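PDB 2BNL: RsbT co-antagonist protein RsbRA from Bacillus subtilis, which regulates sigma-B activity in response to salt and heat stress as part of the stressosome, stimulating RsbT kinase toward RsbS in vitro. Local coordinates for residues T6-Q9 with F10-N14; T110-I113 with W114-D117. All coordinates share one frame; numbering follows the deposited sequence.

Overall arrangement
Both contacts are partly buried runs of about two turns of helix in the N-terminal, globin-like domain of RsbRA: contact 1 on helix 5-13, contact 2 on helix 109-135. Their centres lie about 14 Å apart and they touch, CG2 of V7 resting 3.7 Å from the backbone C of Q115. Contact 1 turns V7, F10 and I11 inward against helices of its own chain, with a hydrogen bond from the Q9 amide to the E13 carboxylate on its exposed side; no other chain of the assembly reaches it. Contact 2 buries I113 and I116, but T110, I113, W114 and D117 meet the second subunit; a water bridges the E111 carboxylate and W114 indole N-H, and T110 hydrogen-bonds its counterpart.

Contact 1. Residues T6-Q9 with F10-N14; sequences TVYQ and FIAEN
Q9 and E13, one turn apart on helix 5-13, reach across each other at a slant. NE2 of Q9 donates to OE2 of E13 at 3.0 Å in a moderately bent hydrogen bond. It meets the syn side of the oxygen, yet 23° out of the carboxylate plane, and the amide and carboxylate planes are about 60° apart. E13 has CG beside its own backbone N (chi1 -69°), which folds the start of the side chain back over the previous turn, where CG of E13 lies 3.3 Å from O of Q9. On the inward side the V7 and I11 side chains meet methyl to methyl, CG1 of V7 to CD1 of I11 at 3.9 Å, and both touch F119 of helix 109-135. The Y8 ring passes A12 CB loosely, and its OH hydrogen-bonds to O of L54. N14, just before helix 15-30, folds back over F10: ND2 of N14 donates to O of F10 at 2.8 Å and also sits 3.2 Å above the centre of the F10 ring. Backbone hydrogen bonds from F10, I11, A12 and E13 to the residues four before them tie the helix together. The chemistry is thus divided by side: apolar branches face the helices of the domain, while the exposed pair is joined by one hydrogen bond from a neutral amide, which probably tempers the carboxylate's charge without neutralising it.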
ATOM      1  N   THR A   6      -5.058 -17.176  11.434  1.00 30.56           N
ATOM      2  CA  THR A   6      -3.636 -17.505  11.569  1.00 31.85           C
ATOM      3  C   THR A   6      -2.753 -16.252  11.861  1.00 29.96           C
ATOM      4  O   THR A   6      -1.978 -16.248  12.777  1.00 31.56           O
ATOM      5  CB  THR A   6      -3.107 -18.295  10.277  1.00 32.17           C
ATOM      6  OG1 THR A   6      -3.822 -19.519  10.193  1.00 33.85           O
ATOM      7  CG2 THR A   6      -1.615 -18.676  10.476  1.00 34.40           C
ATOM      8  N   VAL A   7      -2.908 -15.190  11.075  1.00 31.23           N
ATOM      9  CA  VAL A   7      -2.145 -14.001  11.254  1.00 30.96           C
ATOM     10  C   VAL A   7      -2.559 -13.331  12.542  1.00 30.88           C
ATOM     11  O   VAL A   7      -1.743 -12.901  13.334  1.00 29.78           O
ATOM     12  CB  VAL A   7      -2.281 -13.073  10.006  1.00 31.35           C
ATOM     13  CG1 VAL A   7      -1.749 -11.678  10.238  1.00 30.99           C
ATOM     14  CG2 VAL A   7      -1.593 -13.772   8.752  1.00 31.39           C
ATOM     15  N   TYR A   8      -3.870 -13.201  12.746  1.00 31.58           N
ATOM     16  CA  TYR A   8      -4.351 -12.534  13.988  1.00 32.09           C
ATOM     17  C   TYR A   8      -3.754 -13.184  15.213  1.00 32.07           C
ATOM     18  O   TYR A   8      -3.239 -12.496  16.113  1.00 29.87           O
ATOM     19  CB  TYR A   8      -5.931 -12.524  14.031  1.00 33.23           C
ATOM     20  CG  TYR A   8      -6.513 -11.795  15.225  1.00 29.25           C
ATOM     21  CD1 TYR A   8      -6.944 -10.452  15.095  1.00 28.25           C
ATOM     22  CD2 TYR A   8      -6.476 -12.363  16.503  1.00 29.36           C
ATOM     23  CE1 TYR A   8      -7.435  -9.772  16.153  1.00 26.27           C
ATOM     24  CE2 TYR A   8      -6.937 -11.661  17.619  1.00 30.13           C
ATOM     25  CZ  TYR A   8      -7.426 -10.371  17.427  1.00 26.99           C
ATOM     26  OH  TYR A   8      -7.857  -9.631  18.472  1.00 29.33           O
ATOM     27  N   GLN A   9      -3.824 -14.518  15.280  1.00 32.12           N
ATOM     28  CA  GLN A   9      -3.265 -15.252  16.399  1.00 33.48           C
ATOM     29  C   GLN A   9      -1.777 -15.051  16.637  1.00 31.07           C
ATOM     30  O   GLN A   9      -1.342 -14.925  17.743  1.00 29.87           O
ATOM     31  CB  GLN A   9      -3.602 -16.706  16.259  1.00 35.48           C
ATOM     32  CG  GLN A   9      -2.610 -17.615  16.925  1.00 45.24           C
ATOM     33  CD  GLN A   9      -2.899 -19.131  16.761  1.00 52.34           C
ATOM     34  OE1 GLN A   9      -3.081 -19.702  15.633  1.00 60.81           O
ATOM     35  NE2 GLN A   9      -2.928 -19.762  17.878  1.00 48.77           N
ATOM     36  N   PHE A  10      -1.005 -14.935  15.564  1.00 32.19           N
ATOM     37  CA  PHE A  10       0.373 -14.698  15.714  1.00 31.58           C
ATOM     38  C   PHE A  10       0.612 -13.316  16.266  1.00 30.26           C
ATOM     39  O   PHE A  10       1.417 -13.133  17.154  1.00 32.34           O
ATOM     40  CB  PHE A  10       1.121 -14.937  14.371  1.00 32.74           C
ATOM     41  CG  PHE A  10       2.586 -14.823  14.509  1.00 32.06           C
ATOM     42  CD1 PHE A  10       3.366 -15.955  14.719  1.00 36.33           C
ATOM     43  CD2 PHE A  10       3.200 -13.587  14.495  1.00 35.87           C
ATOM     44  CE1 PHE A  10       4.755 -15.808  14.869  1.00 40.07           C
ATOM     45  CE2 PHE A  10       4.578 -13.448  14.668  1.00 38.82           C
ATOM     46  CZ  PHE A  10       5.353 -14.544  14.845  1.00 35.21           C
ATOM     47  N   ILE A  11      -0.112 -12.321  15.796  1.00 32.61           N
ATOM     48  CA  ILE A  11       0.004 -10.979  16.361  1.00 31.00           C
ATOM     49  C   ILE A  11      -0.378 -10.988  17.803  1.00 30.29           C
ATOM     50  O   ILE A  11       0.396 -10.434  18.606  1.00 28.99           O
ATOM     51  CB  ILE A  11      -0.808  -9.923  15.583  1.00 30.62           C
ATOM     52  CG1 ILE A  11      -0.299  -9.873  14.127  1.00 33.67           C
ATOM     53  CG2 ILE A  11      -0.842  -8.512  16.316  1.00 30.63           C
ATOM     54  CD1 ILE A  11      -1.393  -9.230  13.190  1.00 32.15           C
ATOM     55  N   ALA A  12      -1.540 -11.605  18.173  1.00 28.16           N
ATOM     56  CA  ALA A  12      -1.985 -11.654  19.557  1.00 28.51           C
ATOM     57  C   ALA A  12      -0.925 -12.285  20.490  1.00 30.19           C
ATOM     58  O   ALA A  12      -0.762 -11.791  21.592  1.00 30.14           O
ATOM     59  CB  ALA A  12      -3.290 -12.374  19.704  1.00 29.76           C
ATOM     60  N   GLU A  13      -0.207 -13.330  20.025  1.00 30.86           N
ATOM     61  CA  GLU A  13       0.751 -14.062  20.822  1.00 32.28           C
ATOM     62  C   GLU A  13       2.144 -13.449  20.866  1.00 32.97           C
ATOM     63  O   GLU A  13       2.917 -13.879  21.640  1.00 30.45           O
ATOM     64  CB  GLU A  13       0.871 -15.514  20.333  1.00 34.96           C
ATOM     65  CG  GLU A  13      -0.373 -16.222  20.637  1.00 38.83           C
ATOM     66  CD  GLU A  13      -0.570 -17.506  19.872  1.00 48.69           C
ATOM     67  OE1 GLU A  13       0.297 -17.854  19.006  1.00 49.75           O
ATOM     68  OE2 GLU A  13      -1.667 -18.124  20.108  1.00 48.18           O
ATOM     69  N   ASN A  14       2.385 -12.403  20.089  1.00 32.17           N
ATOM     70  CA  ASN A  14       3.743 -11.843  19.908  1.00 33.57           C
ATOM     71  C   ASN A  14       3.726 -10.346  19.994  1.00 33.37           C
ATOM     72  O   ASN A  14       4.450  -9.679  19.271  1.00 31.13           O
ATOM     73  CB  ASN A  14       4.275 -12.323  18.562  1.00 33.46           C
ATOM     74  CG  ASN A  14       4.513 -13.880  18.561  1.00 32.55           C
ATOM     75  OD1 ASN A  14       5.499 -14.349  19.140  1.00 39.96           O
ATOM     76  ND2 ASN A  14       3.612 -14.658  17.907  1.00 30.75           N
TER

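Contact 2. Residues T110-I113 with W114-D117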
ATOM      1  N   THR A 110       4.429 -18.570   0.200  1.00 40.04           N
ATOM      2  CA  THR A 110       3.549 -17.830  -0.661  1.00 40.62           C
ATOM      3  C   THR A 110       2.169 -17.686   0.017  1.00 39.07           C
ATOM      4  O   THR A 110       1.647 -16.593   0.125  1.00 33.67           O
ATOM      5  CB  THR A 110       3.545 -18.476  -2.079  1.00 42.43           C
ATOM      6  OG1 THR A 110       4.862 -18.324  -2.609  1.00 43.30           O
ATOM      7  CG2 THR A 110       2.600 -17.802  -3.035  1.00 44.32           C
ATOM      8  N   GLU A 111       1.627 -18.769   0.516  1.00 37.33           N
ATOM      9  CA  GLU A 111       0.362 -18.653   1.220  1.00 40.24           C
ATOM     10  C   GLU A 111       0.409 -17.815   2.494  1.00 36.70           C
ATOM     11  O   GLU A 111      -0.516 -17.073   2.722  1.00 35.92           O
ATOM     12  CB  GLU A 111      -0.302 -20.056   1.412  1.00 41.73           C
ATOM     13  CG  GLU A 111      -0.616 -20.654  -0.091  1.00 50.25           C
ATOM     14  CD  GLU A 111      -1.151 -19.577  -1.178  1.00 55.85           C
ATOM     15  OE1 GLU A 111      -0.535 -19.412  -2.302  1.00 53.58           O
ATOM     16  OE2 GLU A 111      -2.204 -18.906  -0.883  1.00 61.80           O
ATOM     17  N   LEU A 112       1.493 -17.895   3.267  1.00 33.15           N
ATOM     18  CA  LEU A 112       1.733 -16.936   4.301  1.00 32.77           C
ATOM     19  C   LEU A 112       1.700 -15.465   3.872  1.00 32.24           C
ATOM     20  O   LEU A 112       1.113 -14.644   4.536  1.00 32.58           O
ATOM     21  CB  LEU A 112       3.056 -17.249   5.004  1.00 32.23           C
ATOM     22  CG  LEU A 112       3.437 -16.301   6.137  1.00 32.56           C
ATOM     23  CD1 LEU A 112       2.355 -16.284   7.279  1.00 34.63           C
ATOM     24  CD2 LEU A 112       4.798 -16.700   6.743  1.00 37.75           C
ATOM     25  N   ILE A 113       2.381 -15.094   2.795  1.00 31.66           N
ATOM     26  CA  ILE A 113       2.274 -13.777   2.270  1.00 31.90           C
ATOM     27  C   ILE A 113       0.834 -13.370   1.950  1.00 32.11           C
ATOM     28  O   ILE A 113       0.426 -12.251   2.231  1.00 32.88           O
ATOM     29  CB  ILE A 113       3.133 -13.649   0.984  1.00 31.29           C
ATOM     30  CG1 ILE A 113       4.620 -13.773   1.344  1.00 31.81           C
ATOM     31  CG2 ILE A 113       2.806 -12.315   0.205  1.00 30.55           C
ATOM     32  CD1 ILE A 113       5.481 -13.949   0.124  1.00 33.36           C
ATOM     33  N   TRP A 114       0.092 -14.236   1.291  1.00 32.98           N
ATOM     34  CA  TRP A 114      -1.283 -13.890   0.945  1.00 33.72           C
ATOM     35  C   TRP A 114      -2.205 -13.758   2.181  1.00 32.77           C
ATOM     36  O   TRP A 114      -3.175 -12.945   2.183  1.00 32.49           O
ATOM     37  CB  TRP A 114      -1.792 -14.894  -0.100  1.00 34.26           C
ATOM     38  CG  TRP A 114      -1.056 -14.816  -1.387  1.00 31.01           C
ATOM     39  CD1 TRP A 114      -0.536 -15.848  -2.046  1.00 39.46           C
ATOM     40  CD2 TRP A 114      -0.766 -13.650  -2.178  1.00 35.68           C
ATOM     41  NE1 TRP A 114       0.123 -15.428  -3.165  1.00 38.72           N
ATOM     42  CE2 TRP A 114       0.005 -14.074  -3.266  1.00 38.90           C
ATOM     43  CE3 TRP A 114      -1.042 -12.263  -2.043  1.00 37.66           C
ATOM     44  CZ2 TRP A 114       0.449 -13.209  -4.241  1.00 36.58           C
ATOM     45  CZ3 TRP A 114      -0.615 -11.422  -2.985  1.00 38.19           C
ATOM     46  CH2 TRP A 114       0.136 -11.897  -4.093  1.00 38.32           C
ATOM     47  N   GLN A 115      -1.916 -14.540   3.211  1.00 32.25           N
ATOM     48  CA  GLN A 115      -2.600 -14.429   4.501  1.00 33.01           C
ATOM     49  C   GLN A 115      -2.313 -13.137   5.146  1.00 30.48           C
ATOM     50  O   GLN A 115      -3.208 -12.399   5.624  1.00 28.99           O
ATOM     51  CB  GLN A 115      -2.163 -15.561   5.455  1.00 33.91           C
ATOM     52  CG  GLN A 115      -2.749 -16.901   5.085  1.00 37.74           C
ATOM     53  CD  GLN A 115      -2.225 -17.965   6.024  1.00 41.76           C
ATOM     54  OE1 GLN A 115      -1.081 -17.902   6.483  1.00 40.41           O
ATOM     55  NE2 GLN A 115      -3.113 -18.848   6.429  1.00 38.85           N
ATOM     56  N   ILE A 116      -1.069 -12.759   5.090  1.00 29.88           N
ATOM     57  CA  ILE A 116      -0.691 -11.472   5.632  1.00 30.54           C
ATOM     58  C   ILE A 116      -1.312 -10.300   4.906  1.00 31.82           C
ATOM     59  O   ILE A 116      -1.868  -9.354   5.561  1.00 30.86           O
ATOM     60  CB  ILE A 116       0.839 -11.334   5.676  1.00 32.31           C
ATOM     61  CG1 ILE A 116       1.407 -12.281   6.785  1.00 29.19           C
ATOM     62  CG2 ILE A 116       1.211  -9.946   5.964  1.00 33.52           C
ATOM     63  CD1 ILE A 116       2.881 -12.521   6.700  1.00 33.08           C
ATOM     64  N   ASP A 117      -1.278 -10.384   3.585  1.00 29.79           N
ATOM     65  CA  ASP A 117      -1.793  -9.306   2.708  1.00 31.80           C
ATOM     66  C   ASP A 117      -3.342  -9.164   2.959  1.00 31.30           C
ATOM     67  O   ASP A 117      -3.866  -8.086   3.076  1.00 30.79           O
ATOM     68  CB  ASP A 117      -1.522  -9.696   1.255  1.00 32.25           C
ATOM     69  CG  ASP A 117      -2.100  -8.721   0.264  1.00 36.96           C
ATOM     70  OD1 ASP A 117      -1.498  -7.676   0.114  1.00 40.15           O
ATOM     71  OD2 ASP A 117      -3.194  -8.994  -0.239  1.00 35.85           O
TER
HETATM   72  O   HOH W   1       0.162 -18.081  -5.007  1.00 45.18           O
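Near the start of helix 109-135, the long last helix of this globin-like domain, T110 and E111 sit about one turn before W114 and against its indole. T110 and W114 lie side by side and point the same way, CG2 of T110 being 3.4 Å from NE1 of W114. E111 bends at chi2 (-39°), bringing its carboxylate to the indole's edge, where OE1 of E111 is 3.6 Å from CD1 of W114. One water closes the arrangement: it donates to OE1 of E111 at 3.1 Å and accepts from NE1 of W114 at 3.2 Å. Further round, CD1 of L112 packs on CD1 of I116 at 3.8 Å, and backbone N-H groups of W114 through D117 hydrogen-bond to the carbonyls four residues before. Across the dimer interface the T110 OG1 atoms of the two subunits hydrogen-bond, I113 packs on I113 of the second subunit, and W114 meets the ring of its Y96. Were W114 an alanine, the water-bridged carboxylate of E111 would probably lose its indole partner and a gap would open beside the T110 methyl and that Y96. Within the chain, L112 and I116 lean on helix 81-100, while Q115 and I116 touch helix 5-13.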